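Local coordinates for RNA-binding protein Lsm (Halobacterium salinarum R1, PDB 6TFL) that probably binds RNA as a seven-membered Sm-like ring and holds uridine in a pocket within that assembly, at residues Val32-Asp37 and Asn41-Gly46; Thr20-Leu23 and Asp27-Thr30. All blocks are in the same frame, centred on the assembly; numbering follows the deposited sequence.

Contact 1 (Val32-Asp37 and Asn41-Gly46); sequences VLTGYD and NVVIEG. With URI (uridine), chain Q.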
ATOM      1  N   VAL A  32      16.220 -10.713 -21.312  1.00 39.79           N
ATOM      2  CA  VAL A  32      16.000  -9.540 -22.143  1.00 38.63           C
ATOM      3  C   VAL A  32      14.719  -8.855 -21.689  1.00 38.58           C
ATOM      4  O   VAL A  32      13.664  -9.492 -21.582  1.00 38.50           O
ATOM      5  CB  VAL A  32      15.933  -9.935 -23.630  1.00 40.14           C
ATOM      6  CG1 VAL A  32      15.537  -8.754 -24.484  1.00 31.42           C
ATOM      7  CG2 VAL A  32      17.261 -10.481 -24.081  1.00 38.71           C
ATOM      8  N   LEU A  33      14.802  -7.555 -21.429  1.00 34.19           N
ATOM      9  CA  LEU A  33      13.610  -6.776 -21.125  1.00 44.27           C
ATOM     10  C   LEU A  33      12.819  -6.544 -22.413  1.00 44.83           C
ATOM     11  O   LEU A  33      13.322  -5.894 -23.341  1.00 41.91           O
ATOM     12  CB  LEU A  33      13.993  -5.450 -20.468  1.00 39.73           C
ATOM     13  CG  LEU A  33      12.834  -4.499 -20.177  1.00 40.10           C
ATOM     14  CD1 LEU A  33      12.103  -4.948 -18.922  1.00 39.95           C
ATOM     15  CD2 LEU A  33      13.329  -3.057 -20.049  1.00 30.22           C
ATOM     16  N   THR A  34      11.589  -7.082 -22.478  1.00 34.25           N
ATOM     17  CA  THR A  34      10.728  -6.880 -23.643  1.00 40.50           C
ATOM     18  C   THR A  34       9.477  -6.060 -23.348  1.00 40.66           C
ATOM     19  O   THR A  34       8.702  -5.793 -24.274  1.00 44.72           O
ATOM     20  CB  THR A  34      10.312  -8.225 -24.273  1.00 41.01           C
ATOM     21  OG1 THR A  34       9.496  -8.967 -23.358  1.00 43.52           O
ATOM     22  CG2 THR A  34      11.540  -9.062 -24.661  1.00 32.47           C
ATOM     23  N   GLY A  35       9.243  -5.658 -22.103  1.00 37.91           N
ATOM     24  CA  GLY A  35       8.159  -4.734 -21.833  1.00 30.32           C
ATOM     25  C   GLY A  35       8.124  -4.328 -20.374  1.00 40.25           C
ATOM     26  O   GLY A  35       8.718  -4.975 -19.503  1.00 38.00           O
ATOM     27  N   TYR A  36       7.394  -3.249 -20.122  1.00 34.65           N
ATOM     28  CA  TYR A  36       7.182  -2.753 -18.776  1.00 33.31           C
ATOM     29  C   TYR A  36       5.953  -1.854 -18.810  1.00 38.81           C
ATOM     30  O   TYR A  36       5.430  -1.527 -19.882  1.00 38.56           O
ATOM     31  CB  TYR A  36       8.415  -1.999 -18.256  1.00 34.71           C
ATOM     32  CG  TYR A  36       8.635  -0.725 -18.998  1.00 32.15           C
ATOM     33  CD1 TYR A  36       9.290  -0.728 -20.226  1.00 34.83           C
ATOM     34  CD2 TYR A  36       8.163   0.478 -18.501  1.00 32.74           C
ATOM     35  CE1 TYR A  36       9.477   0.435 -20.929  1.00 36.92           C
ATOM     36  CE2 TYR A  36       8.339   1.648 -19.199  1.00 33.85           C
ATOM     37  CZ  TYR A  36       8.995   1.622 -20.412  1.00 36.35           C
ATOM     38  OH  TYR A  36       9.178   2.785 -21.117  1.00 42.69           O
ATOM     39  N   ASP A  37       5.499  -1.448 -17.621  1.00 33.86           N
ATOM     40  CA  ASP A  37       4.425  -0.468 -17.522  1.00 39.93           C
ATOM     41  C   ASP A  37       4.697   0.494 -16.365  1.00 37.63           C
ATOM     42  O   ASP A  37       5.694   0.383 -15.652  1.00 42.87           O
ATOM     43  CB  ASP A  37       3.062  -1.160 -17.389  1.00 36.90           C
ATOM     44  CG  ASP A  37       2.949  -2.012 -16.136  1.00 47.41           C
ATOM     45  OD1 ASP A  37       3.547  -1.656 -15.082  1.00 40.42           O
ATOM     46  OD2 ASP A  37       2.236  -3.047 -16.208  1.00 44.53           O
ATOM     47  N   ASN A  41       5.843  -3.159 -13.444  1.00 36.33           N
ATOM     48  CA  ASN A  41       5.759  -4.527 -13.938  1.00 35.17           C
ATOM     49  C   ASN A  41       6.707  -4.641 -15.122  1.00 38.86           C
ATOM     50  O   ASN A  41       6.765  -3.737 -15.957  1.00 37.53           O
ATOM     51  CB  ASN A  41       4.345  -4.885 -14.392  1.00 38.99           C
ATOM     52  CG  ASN A  41       3.271  -4.636 -13.332  1.00 41.63           C
ATOM     53  OD1 ASN A  41       3.523  -4.678 -12.128  1.00 41.64           O
ATOM     54  ND2 ASN A  41       2.047  -4.403 -13.799  1.00 37.65           N
ATOM     55  N   VAL A  42       7.481  -5.723 -15.182  1.00 35.21           N
ATOM     56  CA  VAL A  42       8.388  -5.939 -16.300  1.00 33.49           C
ATOM     57  C   VAL A  42       8.110  -7.313 -16.896  1.00 37.35           C
ATOM     58  O   VAL A  42       7.598  -8.219 -16.227  1.00 34.57           O
ATOM     59  CB  VAL A  42       9.884  -5.807 -15.901  1.00 32.83           C
ATOM     60  CG1 VAL A  42      10.202  -4.391 -15.445  1.00 31.45           C
ATOM     61  CG2 VAL A  42      10.265  -6.806 -14.809  1.00 34.35           C
ATOM     62  N   VAL A  43       8.438  -7.451 -18.183  1.00 31.35           N
ATOM     63  CA  VAL A  43       8.483  -8.740 -18.862  1.00 29.17           C
ATOM     64  C   VAL A  43       9.943  -9.054 -19.183  1.00 34.79           C
ATOM     65  O   VAL A  43      10.626  -8.260 -19.844  1.00 35.51           O
ATOM     66  CB  VAL A  43       7.624  -8.739 -20.137  1.00 35.97           C
ATOM     67  CG1 VAL A  43       7.481 -10.156 -20.684  1.00 29.81           C
ATOM     68  CG2 VAL A  43       6.265  -8.113 -19.869  1.00 34.72           C
ATOM     69  N   ILE A  44      10.421 -10.206 -18.714  1.00 38.53           N
ATOM     70  CA  ILE A  44      11.807 -10.635 -18.881  1.00 38.70           C
ATOM     71  C   ILE A  44      11.805 -11.945 -19.661  1.00 44.30           C
ATOM     72  O   ILE A  44      11.125 -12.901 -19.267  1.00 41.23           O
ATOM     73  CB  ILE A  44      12.516 -10.824 -17.523  1.00 38.21           C
ATOM     74  CG1 ILE A  44      12.415  -9.575 -16.655  1.00 33.83           C
ATOM     75  CG2 ILE A  44      13.955 -11.174 -17.729  1.00 41.69           C
ATOM     76  CD1 ILE A  44      13.069  -8.370 -17.254  1.00 40.24           C
ATOM     77  N   GLU A  45      12.581 -11.999 -20.747  1.00 41.85           N
ATOM     78  CA  GLU A  45      12.679 -13.185 -21.601  1.00 44.40           C
ATOM     79  C   GLU A  45      14.136 -13.625 -21.685  1.00 46.48           C
ATOM     80  O   GLU A  45      14.969 -12.943 -22.293  1.00 42.33           O
ATOM     81  CB  GLU A  45      12.109 -12.920 -22.994  1.00 40.66           C
ATOM     82  CG  GLU A  45      10.646 -12.500 -22.964  1.00 52.29           C
ATOM     83  CD  GLU A  45       9.984 -12.485 -24.341  1.00 78.00           C
ATOM     84  OE1 GLU A  45       8.832 -11.983 -24.441  1.00 70.10           O
ATOM     85  OE2 GLU A  45      10.610 -12.975 -25.315  1.00 80.72           O
ATOM     86  N   GLY A  46      14.439 -14.746 -21.038  1.00 54.03           N
ATOM     87  CA  GLY A  46      15.715 -15.410 -21.179  1.00 53.31           C
ATOM     88  C   GLY A  46      15.484 -16.723 -21.888  1.00 53.29           C
ATOM     89  O   GLY A  46      15.242 -16.740 -23.099  1.00 51.00           O
TER
HETATM   90  N1  URI Q 103       0.683  -2.503  -8.828  0.88 61.87           N
HETATM   91  C2  URI Q 103       1.578  -3.357  -9.446  0.88 58.27           C
HETATM   92  N3  URI Q 103       1.093  -4.006 -10.551  0.88 52.35           N
HETATM   93  C4  URI Q 103      -0.161  -3.891 -11.099  0.88 54.64           C
HETATM   94  C5  URI Q 103      -1.030  -2.980 -10.412  0.88 51.93           C
HETATM   95  C6  URI Q 103      -0.587  -2.325  -9.329  0.88 58.68           C
HETATM   96  O2  URI Q 103       2.720  -3.538  -9.043  0.88 54.42           O
HETATM   97  O4  URI Q 103      -0.415  -4.554 -12.111  0.88 52.82           O
HETATM   98  C1' URI Q 103       1.222  -1.796  -7.657  0.88 66.05           C
HETATM   99  C2' URI Q 103       1.743  -0.401  -7.969  0.88 67.89           C
HETATM  100  C3' URI Q 103       1.761   0.218  -6.577  0.88 80.16           C
HETATM  101  C4' URI Q 103       0.504  -0.373  -5.938  0.88 81.85           C
HETATM  102  O2' URI Q 103       2.994  -0.438  -8.624  0.88 64.80           O
HETATM  103  O3' URI Q 103       2.918  -0.231  -5.872  0.88 79.02           O
HETATM  104  O4' URI Q 103       0.218  -1.604  -6.675  0.88 78.60           O
HETATM  105  C5' URI Q 103      -0.696   0.543  -5.966  0.88 86.85           C
HETATM  106  O5' URI Q 103      -0.438   1.766  -5.277  0.88 85.29           O
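Asp37 and Asn41 meet because their first torsions turn them to each other: the Asp37 carboxylate is tucked between its own backbone N and carbonyl carbon (chi1 62°), while Asn41 CG stands beside its backbone N (chi1 -54°). They close the end of the beta hairpin 32-36/42-45 of the Sm fold, where the turn contributes His39 and Asn41 to the uridine pocket. Carboxylate and amide cross with their planes 69° apart, and Asn41 ND2 gives a bent bond of 2.8 Å to the syn lone pair of Asp37 OD2, which lies out of the plane of the Asn41 amide. Asp37 OD1 accepts His39 N and, weakly, the backbone N of Asn41. The amide offers both of its polar atoms to the uracil: uridine N3 donates to Asn41 OD1 at 3.0 Å, and Asn41 ND2 donates to uridine O4 at 3.0 Å. With ND2 held by Asp37 and OD1 by Gly54 N, the amide is set to read the N3-H and O4 of uracil, which would probably disfavour cytosine. Arg53 of the third subunit reaches the same uridine. Replacing Asp37 by an alanine would probably leave Asn41 ND2 and His39 N without this acceptor and the amide freer to turn away from the base. Along the strands, Asp37 N donates to Asn41 O at 3.1 Å, and Val32 and Glu45 exchange two backbone bonds. Between these ends lies a beta bulge, with Thr34 and Gly35 together opposite the single residue Val43: Thr34 N donates to Val43 O at 3.0 Å, and Val43 N returns a bond to Gly35 O. On the Leu33, Ile44 and Val42 face the packing is apolar, and Leu33 CD1 touches both Val42 CB, at 3.8 Å, and Ile44 CD1, at 3.9 Å.

Contact 2 (Thr20-Leu23 and Asp27-Thr30); sequences TVRL and DEFT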
ATOM      1  N   THR A  20      19.031  -7.377 -15.190  1.00 38.56           N
ATOM      2  CA  THR A  20      18.817  -8.214 -14.015  1.00 40.27           C
ATOM      3  C   THR A  20      17.850  -7.512 -13.075  1.00 36.44           C
ATOM      4  O   THR A  20      18.029  -6.334 -12.744  1.00 37.63           O
ATOM      5  CB  THR A  20      20.126  -8.550 -13.302  1.00 39.23           C
ATOM      6  OG1 THR A  20      20.932  -9.329 -14.186  1.00 51.15           O
ATOM      7  CG2 THR A  20      19.863  -9.383 -12.055  1.00 40.15           C
ATOM      8  N   VAL A  21      16.811  -8.238 -12.688  1.00 36.15           N
ATOM      9  CA  VAL A  21      15.791  -7.768 -11.766  1.00 37.64           C
ATOM     10  C   VAL A  21      15.935  -8.545 -10.472  1.00 39.40           C
ATOM     11  O   VAL A  21      15.954  -9.782 -10.487  1.00 39.57           O
ATOM     12  CB  VAL A  21      14.386  -7.959 -12.352  1.00 38.39           C
ATOM     13  CG1 VAL A  21      13.343  -7.389 -11.405  1.00 36.19           C
ATOM     14  CG2 VAL A  21      14.307  -7.304 -13.708  1.00 39.07           C
ATOM     15  N   ARG A  22      16.026  -7.828  -9.358  1.00 40.98           N
ATOM     16  CA  ARG A  22      16.154  -8.446  -8.048  1.00 38.39           C
ATOM     17  C   ARG A  22      14.885  -8.179  -7.248  1.00 40.79           C
ATOM     18  O   ARG A  22      14.440  -7.030  -7.147  1.00 40.02           O
ATOM     19  CB  ARG A  22      17.392  -7.922  -7.325  1.00 38.59           C
ATOM     20  CG  ARG A  22      17.573  -8.448  -5.900  1.00 53.73           C
ATOM     21  CD  ARG A  22      18.877  -7.915  -5.279  1.00 69.99           C
ATOM     22  NE  ARG A  22      18.652  -6.967  -4.183  1.00 70.18           N
ATOM     23  CZ  ARG A  22      19.327  -5.828  -4.037  1.00 72.70           C
ATOM     24  NH1 ARG A  22      20.259  -5.499  -4.931  1.00 68.38           N
ATOM     25  NH2 ARG A  22      19.072  -5.018  -3.006  1.00 65.39           N
ATOM     26  N   LEU A  23      14.312  -9.235  -6.679  1.00 41.23           N
ATOM     27  CA  LEU A  23      13.044  -9.156  -5.962  1.00 45.84           C
ATOM     28  C   LEU A  23      13.248  -9.065  -4.453  1.00 39.34           C
ATOM     29  O   LEU A  23      14.310  -9.389  -3.927  1.00 43.33           O
ATOM     30  CB  LEU A  23      12.157 -10.359  -6.301  1.00 37.38           C
ATOM     31  CG  LEU A  23      11.888 -10.494  -7.795  1.00 40.42           C
ATOM     32  CD1 LEU A  23      10.772 -11.487  -8.026  1.00 48.59           C
ATOM     33  CD2 LEU A  23      11.546  -9.134  -8.391  1.00 33.15           C
ATOM     34  N   ASP A  27      15.313 -13.320  -4.846  1.00 51.95           N
ATOM     35  CA  ASP A  27      15.521 -13.955  -6.139  1.00 46.45           C
ATOM     36  C   ASP A  27      15.958 -12.923  -7.170  1.00 51.22           C
ATOM     37  O   ASP A  27      15.690 -11.724  -7.037  1.00 50.61           O
ATOM     38  CB  ASP A  27      14.246 -14.648  -6.625  1.00 48.62           C
ATOM     39  CG  ASP A  27      13.860 -15.846  -5.770  1.00 67.48           C
ATOM     40  OD1 ASP A  27      14.533 -16.096  -4.742  1.00 68.71           O
ATOM     41  OD2 ASP A  27      12.873 -16.536  -6.130  1.00 72.37           O
ATOM     42  N   GLU A  28      16.624 -13.407  -8.219  1.00 44.22           N
ATOM     43  CA  GLU A  28      17.083 -12.576  -9.326  1.00 46.98           C
ATOM     44  C   GLU A  28      16.655 -13.212 -10.634  1.00 47.78           C
ATOM     45  O   GLU A  28      16.651 -14.438 -10.765  1.00 49.44           O
ATOM     46  CB  GLU A  28      18.612 -12.398  -9.339  1.00 41.26           C
ATOM     47  CG  GLU A  28      19.148 -11.564  -8.190  1.00 59.34           C
ATOM     48  CD  GLU A  28      20.607 -11.150  -8.366  1.00 64.25           C
ATOM     49  OE1 GLU A  28      21.255 -11.571  -9.361  1.00 64.19           O
ATOM     50  OE2 GLU A  28      21.097 -10.396  -7.496  1.00 59.37           O
ATOM     51  N   PHE A  29      16.310 -12.375 -11.605  1.00 46.72           N
ATOM     52  CA  PHE A  29      15.885 -12.838 -12.917  1.00 39.45           C
ATOM     53  C   PHE A  29      16.681 -12.071 -13.955  1.00 44.62           C
ATOM     54  O   PHE A  29      16.630 -10.840 -13.988  1.00 46.36           O
ATOM     55  CB  PHE A  29      14.387 -12.622 -13.118  1.00 45.39           C
ATOM     56  CG  PHE A  29      13.536 -13.415 -12.180  1.00 52.64           C
ATOM     57  CD1 PHE A  29      13.392 -13.025 -10.853  1.00 49.29           C
ATOM     58  CD2 PHE A  29      12.885 -14.559 -12.614  1.00 47.37           C
ATOM     59  CE1 PHE A  29      12.621 -13.759  -9.987  1.00 49.10           C
ATOM     60  CE2 PHE A  29      12.102 -15.298 -11.749  1.00 43.95           C
ATOM     61  CZ  PHE A  29      11.968 -14.897 -10.438  1.00 53.59           C
ATOM     62  N   THR A  30      17.429 -12.790 -14.781  1.00 43.97           N
ATOM     63  CA  THR A  30      18.221 -12.181 -15.836  1.00 40.39           C
ATOM     64  C   THR A  30      17.660 -12.614 -17.176  1.00 39.83           C
ATOM     65  O   THR A  30      17.401 -13.800 -17.390  1.00 48.33           O
ATOM     66  CB  THR A  30      19.697 -12.565 -15.712  1.00 36.01           C
ATOM     67  OG1 THR A  30      20.176 -12.099 -14.452  1.00 43.66           O
ATOM     68  CG2 THR A  30      20.520 -11.905 -16.790  1.00 31.91           C
TER
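Val21 and Phe29 form the hydrogen-bonded pair at the middle of this antiparallel hairpin, which joins strand 18-23 to strand 28-30 in the Sm sheet. Backbone bonds come first: Val21 N reaches Phe29 O at 2.9 Å and Phe29 N reaches Val21 O at 2.8 Å, while Leu23 N donates almost straight to Asp27 O. At the other end Thr20 OG1 and Thr30 OG1 are hydrogen-bonded at 2.9 Å, and either could be the donor. Each hydroxyl sits beside its own backbone N (chi1 -64° and -61°), which lets them meet across a non-hydrogen-bonded pair. On the face of Val21 and Phe29, Leu23 crosses Phe29 at about a right angle, Leu23 CD1 coming obliquely to Phe29 CE1 at 3.5 Å, and Ile52 touches both. The charged Arg22 crosses Glu28 with CB near Glu28 CG and CD near OE2, but without a salt bridge: Arg22 NE stays 5.4 Å from Glu28 OE2. Arg22 instead leads away to the third subunit, packing on its Phe29 and making long, weak ion pairs from NH2 to its Asp25 and Asp27. The chemistry divides by face: an apolar side meets Ile52, while threonines, Glu28 and Arg22 line a polar side that reaches a neighbouring subunit.

Overall arrangement
Contact 2 precedes contact 1 along the chain, and strand 28-30 runs almost directly into strand 32-36, with the centres of the two contacts about 11 Å apart. They belong to two three-stranded antiparallel sheets, one completed by strand 57-61 and the other by strand 49-52. The apolar faces meet: Ile44 CD1 lies 3.9 Å from Val21 CG2, which joins the sheets in the small, strongly bent barrel of the Sm fold. Contact 1 carries the pocket asparagine, whereas contact 2 is a strand pairing whose nearest side chain, Leu23, is about 10 Å from a uridine. Both touch the second subunit, and contact 2 also meets the third through Arg22, so both hairpins border neighbours in the seven-chain ring.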